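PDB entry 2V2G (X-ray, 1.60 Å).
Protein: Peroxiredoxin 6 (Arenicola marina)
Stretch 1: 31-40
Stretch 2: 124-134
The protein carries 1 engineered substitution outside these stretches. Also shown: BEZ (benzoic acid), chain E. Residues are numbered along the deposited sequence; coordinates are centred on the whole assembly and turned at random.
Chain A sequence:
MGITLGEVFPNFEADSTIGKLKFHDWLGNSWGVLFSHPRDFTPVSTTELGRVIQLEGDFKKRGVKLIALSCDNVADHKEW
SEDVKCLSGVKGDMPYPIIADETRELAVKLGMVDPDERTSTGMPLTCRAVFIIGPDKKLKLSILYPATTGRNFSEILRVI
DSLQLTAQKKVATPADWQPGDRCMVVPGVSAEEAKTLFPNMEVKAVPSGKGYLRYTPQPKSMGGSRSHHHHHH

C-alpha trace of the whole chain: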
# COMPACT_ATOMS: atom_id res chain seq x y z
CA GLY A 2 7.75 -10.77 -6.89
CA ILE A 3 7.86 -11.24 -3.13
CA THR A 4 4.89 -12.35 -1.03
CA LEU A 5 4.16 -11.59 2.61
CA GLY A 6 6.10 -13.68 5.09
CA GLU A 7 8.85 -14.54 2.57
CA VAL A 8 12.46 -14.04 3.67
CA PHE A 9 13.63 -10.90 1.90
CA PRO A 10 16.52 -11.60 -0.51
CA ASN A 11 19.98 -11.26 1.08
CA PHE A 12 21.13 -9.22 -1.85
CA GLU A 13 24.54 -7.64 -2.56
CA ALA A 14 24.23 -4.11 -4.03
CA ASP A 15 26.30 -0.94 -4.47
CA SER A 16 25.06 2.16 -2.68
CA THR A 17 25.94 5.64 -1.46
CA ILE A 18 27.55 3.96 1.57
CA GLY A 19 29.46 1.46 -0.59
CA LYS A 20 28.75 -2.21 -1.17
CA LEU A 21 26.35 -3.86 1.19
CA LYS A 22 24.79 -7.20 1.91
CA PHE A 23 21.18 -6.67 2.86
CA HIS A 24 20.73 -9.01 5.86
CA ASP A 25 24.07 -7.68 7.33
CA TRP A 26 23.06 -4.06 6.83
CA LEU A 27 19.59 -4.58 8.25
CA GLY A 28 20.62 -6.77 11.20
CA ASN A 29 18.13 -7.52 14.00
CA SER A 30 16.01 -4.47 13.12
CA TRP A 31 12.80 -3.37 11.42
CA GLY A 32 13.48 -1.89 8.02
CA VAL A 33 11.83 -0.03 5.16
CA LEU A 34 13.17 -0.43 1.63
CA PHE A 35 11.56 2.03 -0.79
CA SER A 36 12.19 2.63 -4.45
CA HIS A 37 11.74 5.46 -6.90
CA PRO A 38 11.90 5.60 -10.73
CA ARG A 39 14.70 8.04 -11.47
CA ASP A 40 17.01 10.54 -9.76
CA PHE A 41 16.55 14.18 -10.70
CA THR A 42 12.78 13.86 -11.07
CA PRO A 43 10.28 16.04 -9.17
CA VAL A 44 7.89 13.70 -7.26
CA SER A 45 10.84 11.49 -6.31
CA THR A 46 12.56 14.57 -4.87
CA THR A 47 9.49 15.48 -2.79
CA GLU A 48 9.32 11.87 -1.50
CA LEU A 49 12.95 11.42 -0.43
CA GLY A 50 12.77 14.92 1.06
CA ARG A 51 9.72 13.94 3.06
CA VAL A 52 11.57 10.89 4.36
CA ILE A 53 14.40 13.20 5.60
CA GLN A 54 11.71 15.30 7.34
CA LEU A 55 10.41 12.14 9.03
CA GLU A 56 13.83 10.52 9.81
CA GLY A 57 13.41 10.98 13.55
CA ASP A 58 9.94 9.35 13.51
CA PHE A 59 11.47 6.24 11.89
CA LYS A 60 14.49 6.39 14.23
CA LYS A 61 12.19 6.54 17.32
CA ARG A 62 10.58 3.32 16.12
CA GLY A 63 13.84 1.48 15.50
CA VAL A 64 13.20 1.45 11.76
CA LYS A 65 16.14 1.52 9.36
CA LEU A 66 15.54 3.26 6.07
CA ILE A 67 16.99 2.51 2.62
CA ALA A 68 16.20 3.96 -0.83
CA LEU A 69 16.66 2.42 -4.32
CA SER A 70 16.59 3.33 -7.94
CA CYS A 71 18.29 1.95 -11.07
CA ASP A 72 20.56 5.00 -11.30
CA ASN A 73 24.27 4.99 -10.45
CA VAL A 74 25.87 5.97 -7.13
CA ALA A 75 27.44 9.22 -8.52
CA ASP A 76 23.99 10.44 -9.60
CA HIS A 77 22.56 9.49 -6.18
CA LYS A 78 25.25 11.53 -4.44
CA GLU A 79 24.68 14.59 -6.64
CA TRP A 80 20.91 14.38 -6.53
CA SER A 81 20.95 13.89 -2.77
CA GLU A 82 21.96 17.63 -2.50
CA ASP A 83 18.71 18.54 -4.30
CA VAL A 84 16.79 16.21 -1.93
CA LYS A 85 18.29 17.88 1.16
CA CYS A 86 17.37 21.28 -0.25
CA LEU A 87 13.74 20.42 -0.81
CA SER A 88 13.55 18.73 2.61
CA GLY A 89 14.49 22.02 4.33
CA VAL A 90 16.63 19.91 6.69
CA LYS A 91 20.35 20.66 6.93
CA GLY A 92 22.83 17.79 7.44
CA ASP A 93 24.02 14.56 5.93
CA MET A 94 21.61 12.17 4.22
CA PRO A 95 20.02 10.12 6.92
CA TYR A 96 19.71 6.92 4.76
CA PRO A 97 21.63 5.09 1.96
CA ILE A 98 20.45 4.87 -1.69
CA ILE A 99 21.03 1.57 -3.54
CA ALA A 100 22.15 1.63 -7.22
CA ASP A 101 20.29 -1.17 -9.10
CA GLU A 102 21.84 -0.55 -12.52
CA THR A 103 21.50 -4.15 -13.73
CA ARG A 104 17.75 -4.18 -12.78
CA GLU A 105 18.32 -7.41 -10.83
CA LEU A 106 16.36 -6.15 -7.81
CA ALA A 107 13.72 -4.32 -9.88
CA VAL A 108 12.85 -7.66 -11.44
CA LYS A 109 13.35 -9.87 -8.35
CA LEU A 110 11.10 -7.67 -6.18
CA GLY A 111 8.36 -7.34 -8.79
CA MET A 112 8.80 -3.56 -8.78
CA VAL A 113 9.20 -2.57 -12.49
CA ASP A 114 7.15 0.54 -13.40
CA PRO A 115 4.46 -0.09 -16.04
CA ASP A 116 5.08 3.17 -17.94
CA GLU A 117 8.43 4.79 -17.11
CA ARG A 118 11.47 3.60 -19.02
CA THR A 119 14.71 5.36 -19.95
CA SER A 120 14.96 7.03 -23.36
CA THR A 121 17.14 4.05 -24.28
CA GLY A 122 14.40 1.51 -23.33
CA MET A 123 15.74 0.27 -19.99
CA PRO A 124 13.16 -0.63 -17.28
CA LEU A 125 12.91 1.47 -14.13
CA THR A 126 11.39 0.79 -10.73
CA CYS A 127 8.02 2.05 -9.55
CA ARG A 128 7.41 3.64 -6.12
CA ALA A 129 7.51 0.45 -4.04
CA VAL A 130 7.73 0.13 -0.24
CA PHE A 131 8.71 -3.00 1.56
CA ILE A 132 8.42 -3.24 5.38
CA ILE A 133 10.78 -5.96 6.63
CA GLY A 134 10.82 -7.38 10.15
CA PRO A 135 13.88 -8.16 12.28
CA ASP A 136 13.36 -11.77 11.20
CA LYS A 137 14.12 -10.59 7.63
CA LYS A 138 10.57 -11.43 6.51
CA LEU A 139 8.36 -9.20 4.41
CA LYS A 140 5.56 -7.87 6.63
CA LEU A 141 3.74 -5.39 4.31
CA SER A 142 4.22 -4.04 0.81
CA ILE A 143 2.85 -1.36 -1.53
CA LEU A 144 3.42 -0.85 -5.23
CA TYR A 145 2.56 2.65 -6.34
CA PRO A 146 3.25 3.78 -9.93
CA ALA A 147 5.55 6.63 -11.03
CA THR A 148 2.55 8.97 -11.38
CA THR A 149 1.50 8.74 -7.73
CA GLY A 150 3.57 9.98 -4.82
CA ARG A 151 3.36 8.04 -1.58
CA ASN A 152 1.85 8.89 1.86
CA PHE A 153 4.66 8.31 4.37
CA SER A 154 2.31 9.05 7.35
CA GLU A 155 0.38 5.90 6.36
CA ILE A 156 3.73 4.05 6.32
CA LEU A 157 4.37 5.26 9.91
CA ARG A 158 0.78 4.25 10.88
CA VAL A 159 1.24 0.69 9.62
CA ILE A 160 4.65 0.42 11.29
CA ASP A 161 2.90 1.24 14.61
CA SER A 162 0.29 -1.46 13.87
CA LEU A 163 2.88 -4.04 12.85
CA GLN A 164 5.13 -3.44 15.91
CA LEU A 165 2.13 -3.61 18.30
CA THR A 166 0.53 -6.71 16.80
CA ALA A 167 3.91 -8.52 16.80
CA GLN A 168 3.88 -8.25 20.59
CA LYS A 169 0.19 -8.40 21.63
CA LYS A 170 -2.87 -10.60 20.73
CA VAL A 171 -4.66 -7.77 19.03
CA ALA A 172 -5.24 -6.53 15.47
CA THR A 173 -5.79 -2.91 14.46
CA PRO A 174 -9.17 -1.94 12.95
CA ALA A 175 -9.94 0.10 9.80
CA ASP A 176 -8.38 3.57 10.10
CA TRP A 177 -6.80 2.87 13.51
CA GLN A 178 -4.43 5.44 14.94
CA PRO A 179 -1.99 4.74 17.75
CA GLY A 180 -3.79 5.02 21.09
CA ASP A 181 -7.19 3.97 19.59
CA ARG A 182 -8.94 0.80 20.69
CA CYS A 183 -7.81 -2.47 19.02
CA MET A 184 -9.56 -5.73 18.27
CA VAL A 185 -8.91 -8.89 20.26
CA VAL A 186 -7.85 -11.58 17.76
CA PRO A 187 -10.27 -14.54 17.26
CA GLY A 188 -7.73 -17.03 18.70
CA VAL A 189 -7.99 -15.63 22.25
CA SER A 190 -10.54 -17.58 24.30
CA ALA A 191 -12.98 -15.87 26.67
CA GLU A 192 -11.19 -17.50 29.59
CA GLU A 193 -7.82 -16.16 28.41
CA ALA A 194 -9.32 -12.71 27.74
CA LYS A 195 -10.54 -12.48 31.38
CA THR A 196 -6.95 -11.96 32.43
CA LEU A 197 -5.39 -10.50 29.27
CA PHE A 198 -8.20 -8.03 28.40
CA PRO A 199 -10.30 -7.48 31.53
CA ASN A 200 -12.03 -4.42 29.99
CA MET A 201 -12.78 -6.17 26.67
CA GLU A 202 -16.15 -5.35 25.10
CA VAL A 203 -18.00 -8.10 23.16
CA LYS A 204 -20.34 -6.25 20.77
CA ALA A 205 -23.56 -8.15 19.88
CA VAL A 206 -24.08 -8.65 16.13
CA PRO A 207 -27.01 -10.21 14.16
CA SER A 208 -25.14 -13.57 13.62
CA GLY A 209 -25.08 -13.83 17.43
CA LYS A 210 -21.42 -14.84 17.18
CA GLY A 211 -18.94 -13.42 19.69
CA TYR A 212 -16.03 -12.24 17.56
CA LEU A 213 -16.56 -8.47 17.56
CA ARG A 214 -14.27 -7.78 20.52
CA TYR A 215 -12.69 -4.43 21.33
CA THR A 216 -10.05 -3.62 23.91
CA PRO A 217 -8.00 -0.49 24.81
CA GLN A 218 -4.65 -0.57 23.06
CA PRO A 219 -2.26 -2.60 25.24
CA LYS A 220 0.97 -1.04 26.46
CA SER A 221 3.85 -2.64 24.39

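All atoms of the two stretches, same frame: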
# COMPACT_ATOMS: atom_id res chain seq x y z
N TRP A 31 13.81 -3.71 12.41
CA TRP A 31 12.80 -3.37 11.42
C TRP A 31 13.45 -2.50 10.36
O TRP A 31 14.36 -1.72 10.65
CB TRP A 31 11.63 -2.61 12.06
CG TRP A 31 10.73 -3.48 12.90
CD1 TRP A 31 10.91 -3.85 14.17
CD2 TRP A 31 9.56 -4.13 12.46
NE1 TRP A 31 9.89 -4.69 14.58
CE2 TRP A 31 9.03 -4.85 13.53
CE3 TRP A 31 8.87 -4.15 11.24
CZ2 TRP A 31 7.83 -5.62 13.39
CZ3 TRP A 31 7.69 -4.92 11.14
CH2 TRP A 31 7.23 -5.64 12.16
N GLY A 32 12.97 -2.63 9.15
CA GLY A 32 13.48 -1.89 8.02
C GLY A 32 12.42 -1.50 7.03
O GLY A 32 11.44 -2.21 6.90
N VAL A 33 12.69 -0.44 6.28
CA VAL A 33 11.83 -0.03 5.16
C VAL A 33 12.72 0.19 3.95
O VAL A 33 13.61 1.08 4.01
CB VAL A 33 11.01 1.28 5.43
CG1 VAL A 33 10.36 1.81 4.15
CG2 VAL A 33 9.96 1.00 6.51
N LEU A 34 12.56 -0.64 2.93
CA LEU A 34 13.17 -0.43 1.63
C LEU A 34 12.16 0.22 0.72
O LEU A 34 11.05 -0.29 0.57
CB LEU A 34 13.66 -1.77 1.02
CG LEU A 34 14.18 -1.81 -0.40
CD1 LEU A 34 15.32 -0.85 -0.50
CD2 LEU A 34 14.67 -3.27 -0.75
N PHE A 35 12.51 1.34 0.10
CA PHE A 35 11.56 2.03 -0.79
C PHE A 35 12.27 2.43 -2.04
O PHE A 35 13.46 2.78 -1.99
CB PHE A 35 10.90 3.20 -0.10
CG PHE A 35 11.79 4.30 0.32
CD1 PHE A 35 12.58 4.17 1.44
CD2 PHE A 35 11.74 5.52 -0.36
CE1 PHE A 35 13.45 5.24 1.86
CE2 PHE A 35 12.53 6.59 0.07
CZ PHE A 35 13.36 6.45 1.18
N SER A 36 11.60 2.30 -3.18
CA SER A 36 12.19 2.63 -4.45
C SER A 36 11.55 3.88 -5.06
O SER A 36 10.46 4.32 -4.68
CB SER A 36 12.08 1.48 -5.44
OG SER A 36 10.70 1.25 -5.75
N HIS A 37 12.25 4.43 -6.05
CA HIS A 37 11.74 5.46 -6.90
C HIS A 37 12.27 5.33 -8.33
O HIS A 37 13.29 4.69 -8.57
CB HIS A 37 12.08 6.86 -6.36
CG HIS A 37 13.55 7.16 -6.39
ND1 HIS A 37 14.42 6.72 -5.42
CD2 HIS A 37 14.30 7.86 -7.28
CE1 HIS A 37 15.66 7.10 -5.73
NE2 HIS A 37 15.62 7.77 -6.87
N PRO A 38 11.53 5.88 -9.31
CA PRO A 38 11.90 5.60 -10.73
C PRO A 38 13.23 6.14 -11.22
O PRO A 38 13.99 5.40 -11.83
CB PRO A 38 10.69 6.15 -11.52
CG PRO A 38 9.60 6.24 -10.52
CD PRO A 38 10.22 6.56 -9.21
N ARG A 39 13.55 7.40 -10.89
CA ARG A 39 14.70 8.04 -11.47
C ARG A 39 15.13 9.20 -10.56
O ARG A 39 14.30 9.92 -10.07
CB ARG A 39 14.35 8.60 -12.88
CG ARG A 39 15.53 8.80 -13.75
CD ARG A 39 15.86 7.49 -14.31
NE ARG A 39 17.11 7.46 -15.05
CZ ARG A 39 17.20 7.76 -16.35
NH1 ARG A 39 16.13 8.17 -17.05
NH2 ARG A 39 18.39 7.68 -16.95
N ASP A 40 16.43 9.35 -10.39
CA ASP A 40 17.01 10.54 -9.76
C ASP A 40 16.72 11.75 -10.60
O ASP A 40 16.48 11.62 -11.81
CB ASP A 40 18.53 10.41 -9.55
CG ASP A 40 18.90 9.28 -8.62
OD1 ASP A 40 17.99 8.52 -8.16
OD2 ASP A 40 20.14 9.13 -8.42
N PRO A 124 14.14 -0.71 -18.37
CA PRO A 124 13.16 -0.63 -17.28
C PRO A 124 13.60 0.25 -16.10
O PRO A 124 14.80 0.43 -15.87
CB PRO A 124 13.01 -2.08 -16.80
CG PRO A 124 13.46 -2.91 -17.90
CD PRO A 124 14.48 -2.11 -18.66
N LEU A 125 12.65 0.69 -15.32
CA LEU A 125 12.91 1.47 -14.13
C LEU A 125 11.96 0.98 -13.06
O LEU A 125 10.93 0.33 -13.35
CB LEU A 125 12.65 2.95 -14.37
CG LEU A 125 13.60 3.69 -15.31
CD1 LEU A 125 12.94 5.06 -15.68
CD2 LEU A 125 15.02 3.81 -14.63
N THR A 126 12.30 1.21 -11.81
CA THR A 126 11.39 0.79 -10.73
C THR A 126 10.20 1.73 -10.60
O THR A 126 10.26 2.87 -11.00
CB THR A 126 12.07 0.70 -9.36
OG1 THR A 126 12.59 1.99 -8.97
CG2 THR A 126 13.24 -0.26 -9.35
N CYS A 127 9.13 1.22 -10.00
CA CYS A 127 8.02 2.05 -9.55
C CYS A 127 8.33 2.68 -8.17
O CYS A 127 9.51 2.88 -7.84
CB CYS A 127 6.75 1.20 -9.56
SG CYS A 127 6.69 -0.11 -8.31
N ARG A 128 7.29 3.09 -7.43
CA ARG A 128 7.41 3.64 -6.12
C ARG A 128 6.97 2.58 -5.11
O ARG A 128 5.81 2.53 -4.66
CB ARG A 128 6.55 4.89 -6.03
CG ARG A 128 6.99 6.04 -6.89
CD ARG A 128 6.20 7.30 -6.69
NE ARG A 128 6.47 8.20 -7.81
CZ ARG A 128 7.60 8.85 -8.06
NH1 ARG A 128 8.58 8.85 -7.19
NH2 ARG A 128 7.76 9.44 -9.23
N ALA A 129 7.83 1.60 -4.89
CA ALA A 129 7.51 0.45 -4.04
C ALA A 129 7.95 0.73 -2.59
O ALA A 129 8.90 1.44 -2.38
CB ALA A 129 8.21 -0.84 -4.60
N VAL A 130 7.30 0.09 -1.65
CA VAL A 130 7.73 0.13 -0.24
C VAL A 130 7.61 -1.26 0.31
O VAL A 130 6.55 -1.94 0.19
CB VAL A 130 6.94 1.07 0.61
CG1 VAL A 130 7.48 1.11 2.08
CG2 VAL A 130 6.86 2.48 0.01
N PHE A 131 8.68 -1.73 0.92
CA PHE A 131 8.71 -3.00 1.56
C PHE A 131 9.07 -2.79 3.04
O PHE A 131 10.09 -2.21 3.33
CB PHE A 131 9.76 -3.97 0.93
CG PHE A 131 9.56 -4.21 -0.53
CD1 PHE A 131 8.65 -5.16 -0.97
CD2 PHE A 131 10.22 -3.40 -1.46
CE1 PHE A 131 8.44 -5.36 -2.34
CE2 PHE A 131 10.02 -3.60 -2.81
CZ PHE A 131 9.05 -4.55 -3.24
N ILE A 132 8.20 -3.25 3.92
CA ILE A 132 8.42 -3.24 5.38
C ILE A 132 8.88 -4.63 5.79
O ILE A 132 8.19 -5.61 5.63
CB ILE A 132 7.24 -2.78 6.24
CG1 ILE A 132 6.70 -1.48 5.65
CG2 ILE A 132 7.73 -2.65 7.66
CD1 ILE A 132 5.53 -0.77 6.41
N ILE A 133 10.08 -4.69 6.37
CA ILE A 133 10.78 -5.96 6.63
C ILE A 133 10.99 -6.07 8.14
O ILE A 133 11.43 -5.08 8.81
CB ILE A 133 12.17 -6.05 5.86
CG1 ILE A 133 11.90 -5.90 4.31
CG2 ILE A 133 12.91 -7.39 6.15
CD1 ILE A 133 12.72 -4.83 3.67
N GLY A 134 10.63 -7.19 8.71
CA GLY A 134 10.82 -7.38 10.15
C GLY A 134 12.24 -7.74 10.52
O GLY A 134 13.10 -8.03 9.66
C BEZ E . 8.69 12.10 -10.88
O1 BEZ E . 8.07 13.24 -11.07
O2 BEZ E . 9.39 11.70 -9.86
C1 BEZ E . 8.53 11.24 -12.08
C2 BEZ E . 9.46 10.24 -12.33
C3 BEZ E . 9.31 9.47 -13.44
C4 BEZ E . 8.27 9.73 -14.34
C5 BEZ E . 7.31 10.72 -14.08
C6 BEZ E . 7.45 11.50 -12.94
O HOH W 1 14.51 2.93 -10.82

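The strand around G32 to F35 and strand 128-133 of peroxiredoxin 6 run antiparallel at 172°, their axes approaching to 4.6 Å; together the two stretches bury 889 Å² between them.

Backbone hydrogen bonds set the register. G32 and I133 form a hydrogen-bonded pair, G32 N to I133 O and I133 N to G32 O both measuring 2.9 Å. L34 and F131 repeat the pattern, with L34 N to F131 O at 3.0 Å and F131 N to L34 O at 2.8 Å. S36 N then donates to A129 O at 2.9 Å. The intervening pairs, V33 with I132 and F35 with V130, are non-hydrogen-bonded, and here alpha carbons lean on the facing carbonyls: V33 CA lies 3.3 Å from F131 O, and F35 CA 3.2 Å from A129 O.

The S36 side chain adds two further bonds. Its hydroxyl donates to the backbone, S36 OG to C127 O at 2.9 Å, and accepts from it, A129 N to S36 OG at 3.0 Å, so one side chain satisfies two main-chain groups. Beyond it, a water joins the two stretches, donating to P38 O at 2.7 Å and accepting from T126 N at 3.0 Å. P38 CA sits 3.2 Å from T126 O, a CA-H...O contact to a carbonyl that has no polar partner in the model.

Apolar side chains alternate across the sheet. On the face carrying V33, F35, V130 and I132, V33 CG1 meets V130 CG1 at 3.6 Å, while F35 CB touches V130 CG2 at 4.1 Å before the phenyl ring leads away. On the other face, L34 CB lies 4.2 Å from I133 CD1 and L34 CG lies 4.4 Å from F131 CD2. G32, lacking a side chain, contributes only backbone there. Farther along, the aliphatic R39 CD touches L125 CD2 at 3.8 Å.

Aromatic and charged groups finish the two ends. The W31 indole covers G134: G134 CA stands 4.1 Å from the centroid of the W31 six-membered ring, 18° off its normal, a CH-pi contact, while I132 CG2 meets the ring edge, 4.0 Å from W31 CE3. At the other end, the R128 guanidinium lays one face against the proline ring, P38 CD to R128 NH1 being 3.5 Å, and meets benzoic acid at its edge, R128 NH2 donating to BEZ O2 at 2.9 Å. Within stretch 1, H37 NE2 donates to D40 OD1 at 2.8 Å.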